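Local coordinates for protein toll (Drosophila melanogaster, PDB 4LXR) that serves as the cell-surface receptor for cleaved Spätzle, turning its binding into Toll signalling in embryonic dorsal-ventral patterning and antifungal defence, at residues L689-L702 / W716-C728. Sequence-based numbering, arbitrary orientation.
With NAG (2-acetamido-2-deoxy-beta-D-glucopyranose), chain G.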
loop_
_atom_site.group_PDB
_atom_site.type_symbol
_atom_site.label_atom_id
_atom_site.label_comp_id
_atom_site.label_asym_id
_atom_site.label_seq_id
_atom_site.Cartn_x
_atom_site.Cartn_y
_atom_site.Cartn_z
ATOM N N LEU A 689 25.447 36.866 -42.260
ATOM C CA LEU A 689 24.352 37.705 -41.759
ATOM C C LEU A 689 23.027 37.445 -42.464
ATOM O O LEU A 689 22.976 37.408 -43.693
ATOM C CB LEU A 689 24.715 39.193 -41.901
ATOM C CG LEU A 689 24.030 40.170 -40.939
ATOM C CD1 LEU A 689 24.442 39.882 -39.488
ATOM C CD2 LEU A 689 24.349 41.604 -41.310
ATOM N N THR A 690 21.955 37.277 -41.687
ATOM C CA THR A 690 20.615 37.099 -42.250
ATOM C C THR A 690 19.625 38.090 -41.647
ATOM O O THR A 690 18.465 38.150 -42.050
ATOM C CB THR A 690 20.060 35.676 -42.011
ATOM O OG1 THR A 690 19.817 35.497 -40.615
ATOM C CG2 THR A 690 21.042 34.602 -42.499
ATOM N N HIS A 691 20.084 38.870 -40.681
ATOM C CA HIS A 691 19.231 39.871 -40.050
ATOM C C HIS A 691 20.073 41.081 -39.625
ATOM O O HIS A 691 21.127 40.938 -38.972
ATOM C CB HIS A 691 18.486 39.248 -38.858
ATOM C CG HIS A 691 17.614 40.208 -38.109
ATOM N ND1 HIS A 691 16.362 40.577 -38.550
ATOM C CD2 HIS A 691 17.811 40.869 -36.944
ATOM C CE1 HIS A 691 15.827 41.426 -37.691
ATOM N NE2 HIS A 691 16.685 41.619 -36.707
ATOM N N LEU A 692 19.622 42.266 -40.015
ATOM C CA LEU A 692 20.324 43.497 -39.692
ATOM C C LEU A 692 19.315 44.512 -39.191
ATOM O O LEU A 692 18.516 45.046 -39.965
ATOM C CB LEU A 692 21.051 44.043 -40.927
ATOM C CG LEU A 692 21.897 45.311 -40.811
ATOM C CD1 LEU A 692 23.114 45.091 -39.906
ATOM C CD2 LEU A 692 22.351 45.809 -42.212
ATOM N N ASP A 693 19.347 44.781 -37.895
ATOM C CA ASP A 693 18.452 45.772 -37.329
ATOM C C ASP A 693 19.287 46.995 -37.033
ATOM O O ASP A 693 20.004 47.026 -36.035
ATOM C CB ASP A 693 17.768 45.245 -36.055
ATOM C CG ASP A 693 16.819 46.265 -35.413
ATOM O OD1 ASP A 693 16.796 47.457 -35.801
ATOM O OD2 ASP A 693 16.084 45.871 -34.492
ATOM N N ILE A 694 19.196 47.995 -37.914
ATOM C CA ILE A 694 19.896 49.254 -37.716
ATOM C C ILE A 694 18.911 50.395 -37.553
ATOM O O ILE A 694 19.199 51.536 -37.923
ATOM C CB ILE A 694 20.877 49.579 -38.873
ATOM C CG1 ILE A 694 20.176 49.464 -40.234
ATOM C CG2 ILE A 694 22.125 48.703 -38.763
ATOM C CD1 ILE A 694 21.104 49.453 -41.428
ATOM N N SER A 695 17.748 50.086 -36.997
ATOM C CA SER A 695 16.769 51.117 -36.671
ATOM C C SER A 695 17.242 52.011 -35.516
ATOM O O SER A 695 18.104 51.623 -34.719
ATOM C CB SER A 695 15.407 50.489 -36.336
ATOM O OG SER A 695 15.496 49.585 -35.244
ATOM N N TRP A 696 16.674 53.211 -35.441
ATOM C CA TRP A 696 17.004 54.178 -34.394
ATOM C C TRP A 696 18.498 54.414 -34.252
ATOM O O TRP A 696 19.047 54.378 -33.152
ATOM C CB TRP A 696 16.336 53.802 -33.064
ATOM C CG TRP A 696 14.862 53.739 -33.253
ATOM C CD1 TRP A 696 14.103 52.618 -33.468
ATOM C CD2 TRP A 696 13.965 54.855 -33.335
ATOM N NE1 TRP A 696 12.783 52.974 -33.660
ATOM C CE2 TRP A 696 12.674 54.339 -33.578
ATOM C CE3 TRP A 696 14.128 56.239 -33.218
ATOM C CZ2 TRP A 696 11.554 55.162 -33.702
ATOM C CZ3 TRP A 696 13.015 57.052 -33.338
ATOM C CH2 TRP A 696 11.746 56.513 -33.583
ATOM N N ASN A 697 19.147 54.646 -35.389
ATOM C CA ASN A 697 20.539 55.060 -35.407
ATOM C C ASN A 697 20.635 56.476 -35.966
ATOM O O ASN A 697 19.663 57.223 -35.872
ATOM C CB ASN A 697 21.392 54.043 -36.162
ATOM C CG ASN A 697 21.846 52.888 -35.262
ATOM O OD1 ASN A 697 22.952 52.909 -34.744
ATOM N ND2 ASN A 697 20.984 51.892 -35.067
ATOM N N HIS A 698 21.780 56.858 -36.529
ATOM C CA HIS A 698 21.936 58.213 -37.083
ATOM C C HIS A 698 22.154 58.193 -38.597
ATOM O O HIS A 698 22.895 59.020 -39.128
ATOM C CB HIS A 698 23.125 58.950 -36.440
ATOM C CG HIS A 698 22.956 59.240 -34.979
ATOM N ND1 HIS A 698 21.852 58.843 -34.257
ATOM C CD2 HIS A 698 23.760 59.893 -34.105
ATOM C CE1 HIS A 698 21.982 59.235 -33.002
ATOM N NE2 HIS A 698 23.130 59.876 -32.885
ATOM N N LEU A 699 21.528 57.245 -39.281
ATOM C CA LEU A 699 21.822 57.007 -40.691
ATOM C C LEU A 699 21.051 57.952 -41.592
ATOM O O LEU A 699 19.870 58.221 -41.370
ATOM C CB LEU A 699 21.495 55.562 -41.072
ATOM C CG LEU A 699 22.187 54.441 -40.295
ATOM C CD1 LEU A 699 21.553 53.112 -40.698
ATOM C CD2 LEU A 699 23.676 54.428 -40.587
ATOM N N GLN A 700 21.721 58.443 -42.623
ATOM C CA GLN A 700 21.084 59.356 -43.561
ATOM C C GLN A 700 20.897 58.710 -44.920
ATOM O O GLN A 700 20.062 59.142 -45.718
ATOM C CB GLN A 700 21.901 60.640 -43.684
ATOM C CG GLN A 700 21.999 61.413 -42.382
ATOM C CD GLN A 700 22.323 62.880 -42.594
ATOM O OE1 GLN A 700 22.058 63.435 -43.659
ATOM N NE2 GLN A 700 22.890 63.514 -41.576
ATOM N N MET A 701 21.654 57.649 -45.168
ATOM C CA MET A 701 21.714 57.070 -46.499
ATOM C C MET A 701 22.320 55.669 -46.455
ATOM O O MET A 701 23.006 55.326 -45.502
ATOM C CB MET A 701 22.529 58.020 -47.396
ATOM C CG MET A 701 23.252 57.403 -48.573
ATOM S SD MET A 701 24.889 56.834 -48.103
ATOM C CE MET A 701 25.608 56.571 -49.727
ATOM N N LEU A 702 22.057 54.861 -47.478
ATOM C CA LEU A 702 22.666 53.540 -47.602
ATOM C C LEU A 702 23.231 53.336 -49.009
ATOM O O LEU A 702 22.496 53.415 -49.995
ATOM C CB LEU A 702 21.624 52.457 -47.322
ATOM C CG LEU A 702 21.720 51.580 -46.083
ATOM C CD1 LEU A 702 22.231 52.349 -44.866
ATOM C CD2 LEU A 702 20.350 50.968 -45.813
ATOM N N TRP A 716 18.285 35.006 -48.303
ATOM C CA TRP A 716 17.506 35.933 -47.485
ATOM C C TRP A 716 18.399 36.731 -46.542
ATOM O O TRP A 716 19.383 36.216 -46.006
ATOM C CB TRP A 716 16.431 35.183 -46.685
ATOM C CG TRP A 716 15.662 36.035 -45.693
ATOM C CD1 TRP A 716 16.136 36.566 -44.528
ATOM C CD2 TRP A 716 14.276 36.414 -45.768
ATOM N NE1 TRP A 716 15.146 37.266 -43.889
ATOM C CE2 TRP A 716 13.993 37.188 -44.625
ATOM C CE3 TRP A 716 13.252 36.179 -46.692
ATOM C CZ2 TRP A 716 12.729 37.723 -44.376
ATOM C CZ3 TRP A 716 11.996 36.714 -46.444
ATOM C CH2 TRP A 716 11.748 37.477 -45.296
ATOM N N ARG A 717 18.059 38.006 -46.385
ATOM C CA ARG A 717 18.605 38.872 -45.350
ATOM C C ARG A 717 17.485 39.847 -44.988
ATOM O O ARG A 717 16.865 40.440 -45.866
ATOM C CB ARG A 717 19.830 39.637 -45.833
ATOM C CG ARG A 717 20.705 38.886 -46.816
ATOM C CD ARG A 717 22.161 38.834 -46.389
ATOM N NE ARG A 717 22.996 38.232 -47.427
ATOM C CZ ARG A 717 24.294 37.987 -47.294
ATOM N NH1 ARG A 717 24.906 38.275 -46.159
ATOM N NH2 ARG A 717 24.979 37.442 -48.292
ATOM N N SER A 718 17.227 39.983 -43.691
ATOM C CA SER A 718 16.104 40.747 -43.151
ATOM C C SER A 718 16.622 42.061 -42.542
ATOM O O SER A 718 17.721 42.089 -41.981
ATOM C CB SER A 718 15.429 39.908 -42.067
ATOM O OG SER A 718 14.336 40.584 -41.497
ATOM N N VAL A 719 15.844 43.143 -42.651
ATOM C CA VAL A 719 16.317 44.472 -42.247
ATOM C C VAL A 719 15.295 45.342 -41.500
ATOM O O VAL A 719 14.112 45.370 -41.840
ATOM C CB VAL A 719 16.745 45.322 -43.472
ATOM C CG1 VAL A 719 17.881 46.246 -43.090
ATOM C CG2 VAL A 719 17.133 44.445 -44.640
ATOM N N LYS A 720 15.767 46.115 -40.530
ATOM C CA LYS A 720 14.938 47.176 -39.961
ATOM C C LYS A 720 15.606 48.535 -40.156
ATOM O O LYS A 720 16.799 48.696 -39.887
ATOM C CB LYS A 720 14.617 46.906 -38.490
ATOM C CG LYS A 720 13.775 45.639 -38.281
ATOM C CD LYS A 720 13.301 45.508 -36.845
ATOM C CE LYS A 720 12.788 44.092 -36.570
ATOM N NZ LYS A 720 12.617 43.800 -35.114
ATOM N N LEU A 721 14.838 49.509 -40.637
ATOM C CA LEU A 721 15.422 50.761 -41.104
ATOM C C LEU A 721 14.791 52.046 -40.563
ATOM O O LEU A 721 15.277 53.143 -40.877
ATOM C CB LEU A 721 15.409 50.800 -42.632
ATOM C CG LEU A 721 16.197 49.720 -43.361
ATOM C CD1 LEU A 721 15.846 49.734 -44.853
ATOM C CD2 LEU A 721 17.691 49.945 -43.135
ATOM N N SER A 722 13.734 51.927 -39.760
ATOM C CA SER A 722 13.014 53.109 -39.278
ATOM C C SER A 722 13.766 53.788 -38.144
ATOM O O SER A 722 14.719 53.234 -37.602
ATOM C CB SER A 722 11.584 52.764 -38.841
ATOM O OG SER A 722 11.571 51.952 -37.673
ATOM N N GLY A 723 13.334 54.993 -37.789
ATOM C CA GLY A 723 13.988 55.755 -36.746
ATOM C C GLY A 723 15.308 56.370 -37.176
ATOM O O GLY A 723 16.079 56.833 -36.343
ATOM N N ASN A 724 15.579 56.380 -38.476
ATOM C CA ASN A 724 16.793 57.013 -38.983
ATOM C C ASN A 724 16.492 58.307 -39.740
ATOM O O ASN A 724 15.474 58.408 -40.419
ATOM C CB ASN A 724 17.574 56.045 -39.877
ATOM C CG ASN A 724 18.283 54.963 -39.083
ATOM O OD1 ASN A 724 19.362 55.189 -38.543
ATOM N ND2 ASN A 724 17.681 53.779 -39.016
ATOM N N PRO A 725 17.383 59.303 -39.626
ATOM C CA PRO A 725 17.191 60.578 -40.345
ATOM C C PRO A 725 17.564 60.468 -41.820
ATOM O O PRO A 725 18.581 61.036 -42.240
ATOM C CB PRO A 725 18.157 61.533 -39.634
ATOM C CG PRO A 725 19.232 60.650 -39.091
ATOM C CD PRO A 725 18.559 59.329 -38.740
ATOM N N TRP A 726 16.756 59.744 -42.590
ATOM C CA TRP A 726 17.044 59.510 -44.001
ATOM C C TRP A 726 17.060 60.808 -44.827
ATOM O O TRP A 726 16.175 61.654 -44.696
ATOM C CB TRP A 726 16.064 58.490 -44.592
ATOM C CG TRP A 726 16.118 57.164 -43.888
ATOM C CD1 TRP A 726 15.147 56.609 -43.111
ATOM C CD2 TRP A 726 17.214 56.239 -43.883
ATOM N NE1 TRP A 726 15.563 55.389 -42.630
ATOM C CE2 TRP A 726 16.830 55.140 -43.088
ATOM C CE3 TRP A 726 18.482 56.233 -44.478
ATOM C CZ2 TRP A 726 17.667 54.041 -42.873
ATOM C CZ3 TRP A 726 19.316 55.147 -44.256
ATOM C CH2 TRP A 726 18.899 54.062 -43.459
ATOM N N MET A 727 18.092 60.949 -45.653
ATOM C CA MET A 727 18.231 62.088 -46.562
ATOM C C MET A 727 17.625 61.709 -47.904
ATOM O O MET A 727 18.239 60.999 -48.697
ATOM C CB MET A 727 19.711 62.468 -46.720
ATOM C CG MET A 727 19.995 63.547 -47.756
ATOM S SD MET A 727 19.331 65.164 -47.300
ATOM C CE MET A 727 19.795 65.260 -45.567
ATOM N N CYS A 728 16.404 62.169 -48.135
ATOM C CA CYS A 728 15.658 61.806 -49.341
ATOM C C CYS A 728 15.808 62.840 -50.458
ATOM O O CYS A 728 14.916 63.637 -50.718
ATOM C CB CYS A 728 14.184 61.522 -49.006
ATOM S SG CYS A 728 14.002 60.122 -47.805
HETATM C C1 NAG G . 25.008 59.468 -29.485
HETATM C C2 NAG G . 25.862 60.440 -28.670
HETATM C C3 NAG G . 25.009 61.112 -27.593
HETATM C C4 NAG G . 23.750 61.725 -28.193
HETATM C C5 NAG G . 23.012 60.697 -29.049
HETATM C C6 NAG G . 21.847 61.283 -29.814
HETATM C C7 NAG G . 28.170 59.572 -28.653
HETATM C C8 NAG G . 29.195 58.813 -27.859
HETATM N N2 NAG G . 26.984 59.744 -28.059
HETATM O O3 NAG G . 25.763 62.114 -26.918
HETATM O O4 NAG G . 22.906 62.144 -27.125
HETATM O O5 NAG G . 23.902 60.150 -30.030
HETATM O O6 NAG G . 20.624 60.652 -29.456
HETATM O O7 NAG G . 28.406 60.006 -29.777
HETATM O O HOH W 1 15.583 43.013 -34.491
HETATM O O HOH W 2 17.708 57.443 -33.964
#
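Asn724 fastens its loop to the turn of 694-699 through both ends of its amide. Its ND2 donates to Ile694 O at 2.9 Å, the acceptor lying close to the amide plane, and also to Leu721 O in its own loop; OD1 takes Leu699 N at 3.1 Å and, weakly, Asn697 N. As in other leucine-rich repeats, an asparagine whose flat amide carries both donors and an acceptor bonds to backbone of the turn. Losing the amide to an alanine here is likely to leave Ile694 O and Leu699 N without these partners and the two loops less firmly joined.

Toward the interior, round Trp726, the packing is tight and apolar. The indole, its NE1 bonded to Leu721 O, has Asn724 CB and Leu699 O over one face, and its CH2 lies 3.8 Å from Leu699 CB. Leu702 CD2 and Ile694 CD1 both meet Leu721 CD2, branched chains suited to filling the interior.

The side of Lys720 is looser and wetter: its NZ stays 4.1 Å from Asp693 OD2, and a water links both to His691 NE2. At the exposed loop, Trp696 still packs closely by CH-pi on Gly723 CA, 3.5 Å from the six-membered ring's centroid; positive phi and the overlying ring suit a glycine. His698 NE2 donates to O5 of a glycan sugar.

In the C-terminal leucine-rich repeats of the Toll extracellular region, parallel strands 691-693 and 718-720 pair through Leu692 N to Ser718 O and Lys720 N to Leu692 O. Strand 718-720 is outermost within this chain, 669-671 flanks 691-693 beyond, and helix 704-710 packs against Leu689, Leu702 and Val719.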